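Local atomic coordinates of Abbfa_003403 (Acinetobacter baumannii, PDB entry 4ZXH), a protein that works as a four-domain nonribosomal peptide synthetase, whose condensation, adenylation, carrier and thioesterase domains probably assemble and release a peptide-type product. Residues A[312-315]-A[316-320]; A[319-322]-A[323-326]; A[1117-1120]-A[1121-1124]; A[1149-1153]-A[1154-1158]. All coordinates share one frame; numbering follows the deposited sequence.

Contact 1: residues A[312-315]-A[316-320]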
loop_
_atom_site.group_PDB
_atom_site.type_symbol
_atom_site.label_atom_id
_atom_site.label_comp_id
_atom_site.label_asym_id
_atom_site.label_seq_id
_atom_site.Cartn_x
_atom_site.Cartn_y
_atom_site.Cartn_z
ATOM N N THR A 312 -13.562 31.962 -10.241
ATOM C CA THR A 312 -13.861 31.799 -11.659
ATOM C C THR A 312 -12.648 31.174 -12.338
ATOM O O THR A 312 -11.566 31.147 -11.758
ATOM C CB THR A 312 -14.209 33.136 -12.333
ATOM O OG1 THR A 312 -13.022 33.925 -12.488
ATOM C CG2 THR A 312 -15.223 33.901 -11.502
ATOM N N LEU A 313 -12.807 30.667 -13.557
ATOM C CA LEU A 313 -11.657 30.104 -14.262
ATOM C C LEU A 313 -10.624 31.175 -14.561
ATOM O O LEU A 313 -9.433 30.890 -14.592
ATOM C CB LEU A 313 -12.067 29.441 -15.571
ATOM C CG LEU A 313 -13.129 28.355 -15.525
ATOM C CD1 LEU A 313 -13.368 27.833 -16.938
ATOM C CD2 LEU A 313 -12.707 27.245 -14.579
ATOM N N ARG A 314 -11.083 32.400 -14.813
ATOM C CA ARG A 314 -10.160 33.504 -15.034
ATOM C C ARG A 314 -9.331 33.686 -13.777
ATOM O O ARG A 314 -8.105 33.579 -13.801
ATOM C CB ARG A 314 -10.898 34.801 -15.377
ATOM C CG ARG A 314 -9.986 36.028 -15.445
ATOM C CD ARG A 314 -10.757 37.304 -15.752
ATOM N NE ARG A 314 -11.572 37.184 -16.962
ATOM C CZ ARG A 314 -11.210 37.612 -18.171
ATOM N NH1 ARG A 314 -10.032 38.197 -18.358
ATOM N NH2 ARG A 314 -12.032 37.452 -19.201
ATOM N N GLN A 315 -10.021 33.942 -12.678
ATOM C CA GLN A 315 -9.368 34.160 -11.405
ATOM C C GLN A 315 -8.407 33.025 -11.060
ATOM O O GLN A 315 -7.239 33.262 -10.762
ATOM C CB GLN A 315 -10.419 34.329 -10.310
ATOM C CG GLN A 315 -11.262 35.587 -10.472
ATOM C CD GLN A 315 -12.343 35.696 -9.419
ATOM O OE1 GLN A 315 -12.861 34.686 -8.935
ATOM N NE2 GLN A 315 -12.683 36.928 -9.045
ATOM N N PHE A 316 -8.892 31.792 -11.139
ATOM C CA PHE A 316 -8.080 30.626 -10.807
ATOM C C PHE A 316 -6.884 30.425 -11.748
ATOM O O PHE A 316 -5.794 30.067 -11.303
ATOM C CB PHE A 316 -8.946 29.370 -10.806
ATOM C CG PHE A 316 -8.165 28.109 -10.625
ATOM C CD1 PHE A 316 -7.674 27.762 -9.377
ATOM C CD2 PHE A 316 -7.909 27.274 -11.702
ATOM C CE1 PHE A 316 -6.941 26.613 -9.204
ATOM C CE2 PHE A 316 -7.177 26.116 -11.533
ATOM C CZ PHE A 316 -6.689 25.786 -10.281
ATOM N N THR A 317 -7.083 30.631 -13.045
ATOM C CA THR A 317 -5.968 30.556 -13.986
ATOM C C THR A 317 -4.881 31.562 -13.601
ATOM O O THR A 317 -3.693 31.237 -13.620
ATOM C CB THR A 317 -6.407 30.828 -15.431
ATOM O OG1 THR A 317 -7.419 29.892 -15.816
ATOM C CG2 THR A 317 -5.235 30.673 -16.351
ATOM N N GLN A 318 -5.292 32.775 -13.232
ATOM C CA GLN A 318 -4.344 33.794 -12.774
ATOM C C GLN A 318 -3.640 33.347 -11.482
ATOM O O GLN A 318 -2.439 33.570 -11.302
ATOM C CB GLN A 318 -5.049 35.144 -12.575
ATOM C CG GLN A 318 -5.588 35.755 -13.879
ATOM C CD GLN A 318 -6.194 37.143 -13.695
ATOM O OE1 GLN A 318 -7.042 37.362 -12.825
ATOM N NE2 GLN A 318 -5.767 38.083 -14.529
ATOM N N GLN A 319 -4.395 32.699 -10.599
ATOM C CA GLN A 319 -3.870 32.173 -9.338
ATOM C C GLN A 319 -2.732 31.174 -9.597
ATOM O O GLN A 319 -1.719 31.164 -8.890
ATOM C CB GLN A 319 -5.020 31.536 -8.538
ATOM C CG GLN A 319 -4.676 30.888 -7.204
ATOM C CD GLN A 319 -5.933 30.582 -6.361
ATOM O OE1 GLN A 319 -6.986 31.229 -6.528
ATOM N NE2 GLN A 319 -5.828 29.584 -5.467
ATOM N N VAL A 320 -2.885 30.358 -10.636
ATOM C CA VAL A 320 -1.887 29.343 -10.949
ATOM C C VAL A 320 -0.661 29.998 -11.563
ATOM O O VAL A 320 0.471 29.700 -11.184
ATOM C CB VAL A 320 -2.448 28.262 -11.906
ATOM C CG1 VAL A 320 -1.332 27.423 -12.492
ATOM C CG2 VAL A 320 -3.468 27.381 -11.182
#
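T317 holds OG1 beside its own backbone N (chi1 -58°), and this rotation lays the hydroxyl against the carbonyl of L313 one turn back, with OG1 donating to L313 O over 2.6 Å. The backbone N of T317 reaches the same L313 O at 2.8 Å, so two donors grip one acceptor, arriving from opposite faces of its plane. The hydroxyl is thus satisfied within the helix, although its residue is buried against L258 and S261 of helix 255-271. F316 swings its CG anti to the backbone N (chi1 174°), which carries the ring away from the first turn and against V265, M305 and I453; one ring face is met by V320 CG2. On the outer side R314 and Q318 run alongside each other in the same direction, R314 CG lying 4.2 Å from Q318 OE1. Their flat ends stand almost perpendicular, 88° apart, and the guanidinium is engaged elsewhere, its NE in a salt bridge to E450. Backbone bonding begins with F316 N giving to T312 O at 2.8 Å. At this same end T312 OG1 accepts from Q315 N at 3.0 Å, while Q315 OE1 takes the T312 N-H at 3.1 Å. These reciprocal bonds form a capping box, which closes the N-terminus of helix 313-329 in the condensation domain.

Contact 2: residues A[319-322]-A[323-326]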
loop_
_atom_site.group_PDB
_atom_site.type_symbol
_atom_site.label_atom_id
_atom_site.label_comp_id
_atom_site.label_asym_id
_atom_site.label_seq_id
_atom_site.Cartn_x
_atom_site.Cartn_y
_atom_site.Cartn_z
ATOM N N GLN A 319 -4.395 32.699 -10.599
ATOM C CA GLN A 319 -3.870 32.173 -9.338
ATOM C C GLN A 319 -2.732 31.174 -9.597
ATOM O O GLN A 319 -1.719 31.164 -8.890
ATOM C CB GLN A 319 -5.020 31.536 -8.538
ATOM C CG GLN A 319 -4.676 30.888 -7.204
ATOM C CD GLN A 319 -5.933 30.582 -6.361
ATOM O OE1 GLN A 319 -6.986 31.229 -6.528
ATOM N NE2 GLN A 319 -5.828 29.584 -5.467
ATOM N N VAL A 320 -2.885 30.358 -10.636
ATOM C CA VAL A 320 -1.887 29.343 -10.949
ATOM C C VAL A 320 -0.661 29.998 -11.563
ATOM O O VAL A 320 0.471 29.700 -11.184
ATOM C CB VAL A 320 -2.448 28.262 -11.906
ATOM C CG1 VAL A 320 -1.332 27.423 -12.492
ATOM C CG2 VAL A 320 -3.468 27.381 -11.182
ATOM N N GLN A 321 -0.893 30.907 -12.503
ATOM C CA GLN A 321 0.205 31.601 -13.149
ATOM C C GLN A 321 1.082 32.286 -12.102
ATOM O O GLN A 321 2.307 32.287 -12.219
ATOM C CB GLN A 321 -0.315 32.618 -14.168
ATOM C CG GLN A 321 0.780 33.274 -14.984
ATOM C CD GLN A 321 1.567 32.273 -15.809
ATOM O OE1 GLN A 321 1.035 31.652 -16.735
ATOM N NE2 GLN A 321 2.841 32.102 -15.470
ATOM N N GLU A 322 0.453 32.840 -11.068
ATOM C CA GLU A 322 1.188 33.526 -10.011
ATOM C C GLU A 322 1.957 32.544 -9.109
ATOM O O GLU A 322 3.093 32.815 -8.726
ATOM C CB GLU A 322 0.240 34.398 -9.171
ATOM C CG GLU A 322 0.906 35.161 -8.009
ATOM C CD GLU A 322 1.948 36.204 -8.448
ATOM O OE1 GLU A 322 2.143 36.427 -9.669
ATOM O OE2 GLU A 322 2.573 36.817 -7.550
ATOM N N GLN A 323 1.365 31.404 -8.767
ATOM C CA GLN A 323 2.102 30.475 -7.925
ATOM C C GLN A 323 3.193 29.812 -8.752
ATOM O O GLN A 323 4.233 29.421 -8.232
ATOM C CB GLN A 323 1.181 29.431 -7.291
ATOM C CG GLN A 323 1.880 28.602 -6.244
ATOM C CD GLN A 323 0.923 27.757 -5.451
ATOM O OE1 GLN A 323 -0.199 28.183 -5.158
ATOM N NE2 GLN A 323 1.354 26.539 -5.098
ATOM N N LEU A 324 2.960 29.706 -10.052
ATOM C CA LEU A 324 3.984 29.216 -10.955
ATOM C C LEU A 324 5.155 30.221 -11.014
ATOM O O LEU A 324 6.326 29.830 -10.899
ATOM C CB LEU A 324 3.386 28.971 -12.336
ATOM C CG LEU A 324 4.262 28.230 -13.338
ATOM C CD1 LEU A 324 4.468 26.801 -12.901
ATOM C CD2 LEU A 324 3.662 28.291 -14.733
ATOM N N ARG A 325 4.838 31.510 -11.158
ATOM C CA ARG A 325 5.875 32.543 -11.257
ATOM C C ARG A 325 6.757 32.569 -10.016
ATOM O O ARG A 325 7.984 32.624 -10.121
ATOM C CB ARG A 325 5.270 33.938 -11.482
ATOM C CG ARG A 325 6.311 35.065 -11.468
ATOM C CD ARG A 325 5.728 36.441 -11.784
ATOM N NE ARG A 325 4.942 36.990 -10.682
ATOM C CZ ARG A 325 5.423 37.813 -9.753
ATOM N NH1 ARG A 325 6.696 38.189 -9.786
ATOM N NH2 ARG A 325 4.629 38.264 -8.786
ATOM N N GLN A 326 6.129 32.538 -8.845
ATOM C CA GLN A 326 6.871 32.537 -7.588
ATOM C C GLN A 326 7.734 31.279 -7.491
ATOM O O GLN A 326 8.900 31.352 -7.106
ATOM C CB GLN A 326 5.925 32.639 -6.380
ATOM C CG GLN A 326 5.178 33.962 -6.289
ATOM C CD GLN A 326 6.102 35.154 -6.082
ATOM O OE1 GLN A 326 6.982 35.132 -5.220
ATOM N NE2 GLN A 326 5.915 36.197 -6.888
#
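Q323 opens the segment 323-326 by donating its backbone N to Q319 O at 3.1 Å. Its extended side chain keeps to the side of strand 302-306, where NE2 binds the carbonyl of H304 and the aliphatic part touches I303 and M305. L324 N follows with a bond of 2.7 Å to V320 O, and its side chain crosses that of Q321, CD2 coming to 4.0 Å from Q321 NE2. The amide of Q321 is itself held by the backbone N of T254 through OE1, while L324 and V320 pack on helix 255-271; helix 313-329 is in this way fastened between a strand and a neighbouring helix of the condensation domain. R325 pairs with E322, three residues earlier, in an intrahelical salt bridge. Because E322 bends at chi2 (64°), its carboxylate turns along the helix and meets the guanidinium side-on: NE gives to OE1 at 3.0 Å and NH2 to OE2 at 2.8 Å. OE1 sits in the guanidinium plane and OE2 is tilted from it, the two groups being turned 44° against each other. OE2 offers NH2 its syn lone pair. Q326 comes last, its backbone N bonded to E322 O at 3.1 Å. Its side chain, bent at chi2, runs beside that of E322 and sends NE2 to OE2 in a weak bond of 3.5 Å, above the rim of one face of the R325 guanidinium.

Contact 3: residues A[1117-1120]-A[1121-1124]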
loop_
_atom_site.group_PDB
_atom_site.type_symbol
_atom_site.label_atom_id
_atom_site.label_comp_id
_atom_site.label_asym_id
_atom_site.label_seq_id
_atom_site.Cartn_x
_atom_site.Cartn_y
_atom_site.Cartn_z
ATOM N N LEU A 1117 45.800 -13.819 18.014
ATOM C CA LEU A 1117 44.819 -13.722 16.941
ATOM C C LEU A 1117 44.297 -12.298 16.782
ATOM O O LEU A 1117 44.221 -11.784 15.660
ATOM C CB LEU A 1117 43.645 -14.663 17.200
ATOM C CG LEU A 1117 42.587 -14.588 16.102
ATOM C CD1 LEU A 1117 43.206 -15.127 14.828
ATOM C CD2 LEU A 1117 41.308 -15.341 16.468
ATOM N N TYR A 1118 43.939 -11.671 17.906
ATOM C CA TYR A 1118 43.379 -10.316 17.889
ATOM C C TYR A 1118 44.436 -9.300 17.471
ATOM O O TYR A 1118 44.147 -8.401 16.675
ATOM C CB TYR A 1118 42.785 -9.928 19.255
ATOM C CG TYR A 1118 41.591 -10.761 19.668
ATOM C CD1 TYR A 1118 40.958 -11.615 18.764
ATOM C CD2 TYR A 1118 41.093 -10.699 20.957
ATOM C CE1 TYR A 1118 39.884 -12.377 19.129
ATOM C CE2 TYR A 1118 39.995 -11.464 21.337
ATOM C CZ TYR A 1118 39.407 -12.302 20.420
ATOM O OH TYR A 1118 38.332 -13.066 20.809
ATOM N N ILE A 1119 45.654 -9.448 18.001
ATOM C CA ILE A 1119 46.762 -8.570 17.624
ATOM C C ILE A 1119 46.976 -8.536 16.112
ATOM O O ILE A 1119 47.154 -7.466 15.540
ATOM C CB ILE A 1119 48.073 -8.981 18.304
ATOM C CG1 ILE A 1119 48.117 -8.419 19.719
ATOM C CG2 ILE A 1119 49.252 -8.445 17.544
ATOM C CD1 ILE A 1119 49.300 -8.894 20.519
ATOM N N ALA A 1120 46.934 -9.692 15.463
ATOM C CA ALA A 1120 47.027 -9.728 14.004
ATOM C C ALA A 1120 45.867 -8.960 13.365
ATOM O O ALA A 1120 46.083 -8.212 12.414
ATOM C CB ALA A 1120 47.063 -11.156 13.498
ATOM N N GLU A 1121 44.646 -9.129 13.880
ATOM C CA GLU A 1121 43.513 -8.340 13.374
ATOM C C GLU A 1121 43.733 -6.831 13.565
ATOM O O GLU A 1121 43.384 -6.039 12.691
ATOM C CB GLU A 1121 42.194 -8.761 14.041
ATOM C CG GLU A 1121 41.471 -9.927 13.344
ATOM C CD GLU A 1121 40.952 -9.575 11.943
ATOM O OE1 GLU A 1121 40.290 -8.522 11.792
ATOM O OE2 GLU A 1121 41.206 -10.348 10.990
ATOM N N MET A 1122 44.314 -6.447 14.701
ATOM C CA MET A 1122 44.586 -5.047 14.997
ATOM C C MET A 1122 45.633 -4.478 14.035
ATOM O O MET A 1122 45.496 -3.367 13.520
ATOM C CB MET A 1122 45.064 -4.882 16.438
ATOM C CG MET A 1122 44.047 -5.242 17.520
ATOM S SD MET A 1122 44.874 -5.382 19.134
ATOM C CE MET A 1122 45.547 -3.731 19.334
ATOM N N GLN A 1123 46.682 -5.245 13.781
ATOM C CA GLN A 1123 47.780 -4.740 12.970
ATOM C C GLN A 1123 47.441 -4.597 11.470
ATOM O O GLN A 1123 48.200 -3.979 10.731
ATOM C CB GLN A 1123 49.012 -5.616 13.183
ATOM C CG GLN A 1123 49.745 -5.208 14.465
ATOM C CD GLN A 1123 51.032 -5.978 14.734
ATOM O OE1 GLN A 1123 51.141 -7.182 14.456
ATOM N NE2 GLN A 1123 52.019 -5.276 15.283
ATOM N N LYS A 1124 46.295 -5.122 11.038
ATOM C CA LYS A 1124 45.765 -4.847 9.697
ATOM C C LYS A 1124 45.253 -3.408 9.560
ATOM O O LYS A 1124 45.325 -2.817 8.486
ATOM C CB LYS A 1124 44.624 -5.810 9.346
ATOM C CG LYS A 1124 45.056 -7.227 9.064
ATOM C CD LYS A 1124 43.867 -8.149 8.874
ATOM C CE LYS A 1124 43.103 -7.835 7.598
ATOM N NZ LYS A 1124 42.067 -8.882 7.346
#
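I1119 meets M1122 and Q1123 across one turn of helix 1111-1125, which flanks the central sheet of the thioesterase, a domain of the alpha/beta-hydrolase fold. Backbone hydrogen bonding is of the ordinary i to i+4 kind at first: E1121 N donates to L1117 O at 3.2 Å, M1122 N to Y1118 O at 2.8 Å and Q1123 N to I1119 O at 2.9 Å. The next in the series, from K1124 N to A1120 O, is weak at 3.4 Å. Apolar contact lies on the buried side. M1122 keeps CG beside its backbone N (chi1 -65°), which takes CG past the Y1118 carbonyl before the chain turns off toward the sheet, while SD lies 4.5 Å from I1119 CG1. Beyond this pair the M1122 side chain packs on W1068 and F1070 of strand 1067-1070 and on L1133 of the adjacent strand 1131-1136, and I1119 faces I1146 and L1150 of helix 1138-1152. These contacts join helix 1111-1125 to the sheet and to helix 1138-1152. Among the polar groups, Y1118 sends its ring away from the second segment, and its hydroxyl is hydrogen-bonded to H1071. Q1123 instead stays with the turn: its chain is extended beyond CG and runs alongside I1119 in the same direction, and the amide oxygen rests against a methyl, a van der Waals contact and not a hydrogen bond. The I1119 branch that receives it is CG2, anti to the backbone N, with Q1123 OE1 3.8 Å from this methyl.

Contact 4: residues A[1149-1153]-A[1154-1158]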
loop_
_atom_site.group_PDB
_atom_site.type_symbol
_atom_site.label_atom_id
_atom_site.label_comp_id
_atom_site.label_asym_id
_atom_site.label_seq_id
_atom_site.Cartn_x
_atom_site.Cartn_y
_atom_site.Cartn_z
ATOM N N GLN A 1149 52.109 -9.088 25.102
ATOM C CA GLN A 1149 52.671 -9.584 23.846
ATOM C C GLN A 1149 53.227 -8.463 22.964
ATOM O O GLN A 1149 54.262 -8.645 22.327
ATOM C CB GLN A 1149 51.628 -10.382 23.065
ATOM C CG GLN A 1149 51.168 -11.658 23.750
ATOM C CD GLN A 1149 50.456 -12.610 22.795
ATOM O OE1 GLN A 1149 50.539 -12.464 21.578
ATOM N NE2 GLN A 1149 49.754 -13.594 23.349
ATOM N N LEU A 1150 52.547 -7.315 22.926
ATOM C CA LEU A 1150 52.999 -6.172 22.127
ATOM C C LEU A 1150 54.385 -5.693 22.583
ATOM O O LEU A 1150 55.215 -5.325 21.748
ATOM C CB LEU A 1150 51.986 -5.022 22.185
ATOM C CG LEU A 1150 50.617 -5.238 21.514
ATOM C CD1 LEU A 1150 49.656 -4.065 21.782
ATOM C CD2 LEU A 1150 50.719 -5.505 20.023
ATOM N N ARG A 1151 54.638 -5.710 23.893
ATOM C CA ARG A 1151 55.989 -5.517 24.427
ATOM C C ARG A 1151 56.998 -6.483 23.804
ATOM O O ARG A 1151 58.068 -6.078 23.325
ATOM C CB ARG A 1151 56.000 -5.704 25.943
ATOM C CG ARG A 1151 55.460 -4.535 26.729
ATOM C CD ARG A 1151 56.509 -3.457 26.952
ATOM N NE ARG A 1151 55.978 -2.362 27.765
ATOM C CZ ARG A 1151 55.816 -2.412 29.087
ATOM N NH1 ARG A 1151 56.150 -3.505 29.772
ATOM N NH2 ARG A 1151 55.322 -1.359 29.728
ATOM N N GLN A 1152 56.648 -7.766 23.824
ATOM C CA GLN A 1152 57.515 -8.807 23.291
ATOM C C GLN A 1152 57.919 -8.565 21.838
ATOM O O GLN A 1152 58.972 -9.018 21.411
ATOM C CB GLN A 1152 56.845 -10.177 23.421
ATOM C CG GLN A 1152 56.785 -10.680 24.849
ATOM C CD GLN A 1152 58.140 -10.604 25.534
ATOM O OE1 GLN A 1152 58.397 -9.698 26.331
ATOM N NE2 GLN A 1152 59.024 -11.547 25.209
ATOM N N MET A 1153 57.089 -7.859 21.080
ATOM C CA MET A 1153 57.414 -7.606 19.689
ATOM C C MET A 1153 57.848 -6.146 19.482
ATOM O O MET A 1153 57.952 -5.671 18.347
ATOM C CB MET A 1153 56.234 -7.988 18.775
ATOM C CG MET A 1153 54.848 -7.570 19.238
ATOM S SD MET A 1153 53.506 -8.129 18.137
ATOM C CE MET A 1153 52.937 -9.618 18.968
ATOM N N GLY A 1154 58.119 -5.447 20.584
ATOM C CA GLY A 1154 58.692 -4.112 20.526
ATOM C C GLY A 1154 57.714 -2.954 20.412
ATOM O O GLY A 1154 58.121 -1.798 20.380
ATOM N N GLN A 1155 56.424 -3.252 20.339
ATOM C CA GLN A 1155 55.413 -2.202 20.301
ATOM C C GLN A 1155 55.205 -1.571 21.675
ATOM O O GLN A 1155 55.294 -2.253 22.693
ATOM C CB GLN A 1155 54.087 -2.757 19.781
ATOM C CG GLN A 1155 54.165 -3.270 18.357
ATOM C CD GLN A 1155 54.592 -2.192 17.382
ATOM O OE1 GLN A 1155 54.443 -0.994 17.654
ATOM N NE2 GLN A 1155 55.118 -2.609 16.233
ATOM N N GLN A 1156 54.930 -0.271 21.717
ATOM C CA GLN A 1156 54.661 0.343 23.007
ATOM C C GLN A 1156 53.156 0.470 23.261
ATOM O O GLN A 1156 52.343 0.492 22.337
ATOM C CB GLN A 1156 55.353 1.711 23.140
ATOM C CG GLN A 1156 56.553 1.722 24.131
ATOM C CD GLN A 1156 56.250 1.105 25.526
ATOM O OE1 GLN A 1156 55.092 0.984 25.951
ATOM N NE2 GLN A 1156 57.311 0.715 26.235
ATOM N N VAL A 1157 52.805 0.518 24.540
ATOM C CA VAL A 1157 51.425 0.586 24.973
ATOM C C VAL A 1157 51.193 1.922 25.673
ATOM O O VAL A 1157 51.844 2.223 26.676
ATOM C CB VAL A 1157 51.088 -0.566 25.926
ATOM C CG1 VAL A 1157 49.652 -0.478 26.354
ATOM C CG2 VAL A 1157 51.364 -1.901 25.263
ATOM N N THR A 1158 50.286 2.735 25.142
ATOM C CA THR A 1158 50.033 4.049 25.725
ATOM C C THR A 1158 49.375 3.911 27.090
ATOM O O THR A 1158 49.743 4.601 28.044
ATOM C CB THR A 1158 49.144 4.916 24.816
ATOM O OG1 THR A 1158 49.849 5.198 23.602
ATOM C CG2 THR A 1158 48.795 6.230 25.503
#
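L1150 O and R1151 O, in the last turn of helix 1138-1152, receive the backbone N atoms of the residues that leave it. G1154 N donates to R1151 O at 2.8 Å, and Q1155 N reaches L1150 O, also at 2.8 Å, in a bond that is bent and weak. With G1154 at a positive phi of 88°, the pair has the pattern of a Schellman motif, the i to i-5 bond of the pair being the weak one. This C-cap ends the helix of a beta-alpha-beta crossover in the thioesterase domain and sends the chain back into strand 1157-1163, which lies next to strand 1131-1136 in the sheet. M1153 is the first residue to abandon helical angles, and G1154, with no side chain, takes the positive phi beside the M1153 carbonyl. Among the side chains, L1150 bridges the two arms: its CB lies 3.9 Å from Q1155 CB and 4.4 Å from V1157 CG2. From there the leucine reaches inward to I1119 and Y1131. Q1155 points its amide elsewhere, OE1 accepting from the backbone N of G1129 and NE2 bonding to Q1128 OE1, and these two bonds link the turn to the loop at 1128-1129. R1151, bent at chi2, comes across Q1156 with the guanidinium and amide planes 64° apart; its NE is 3.7 Å from Q1156 NE2, a contact without a hydrogen bond, and NH2 goes to the carbonyl of D1259. The Q1156 chain bends at chi2, and its OE1 accepts from V1157 N at 2.7 Å.

How the contacts relate
Contacts 1 and 2 are successive parts of helix 313-329 in the condensation domain and share Q319 and V320; contacts 3 and 4 belong to the thioesterase domain, the nearest atoms of contacts 2 and 3 being about 52 Å apart. Contact 4 is the most exposed, with four exposed residues against two buried, whereas contacts 1 and 3 each have three buried residues. Contact 1 starts its helix with a capping box, contact 4 ends one with backbone bonds and a glycine. Charge pairing within the contact marks only contact 2, while in contact 3 I1119 and M1122 turn apolar side chains to helix and sheet. Contacts 3 and 4 touch directly: I1119 CD1 packs 3.7 Å from L1150 CD2, joining helices 1111-1125 and 1138-1152.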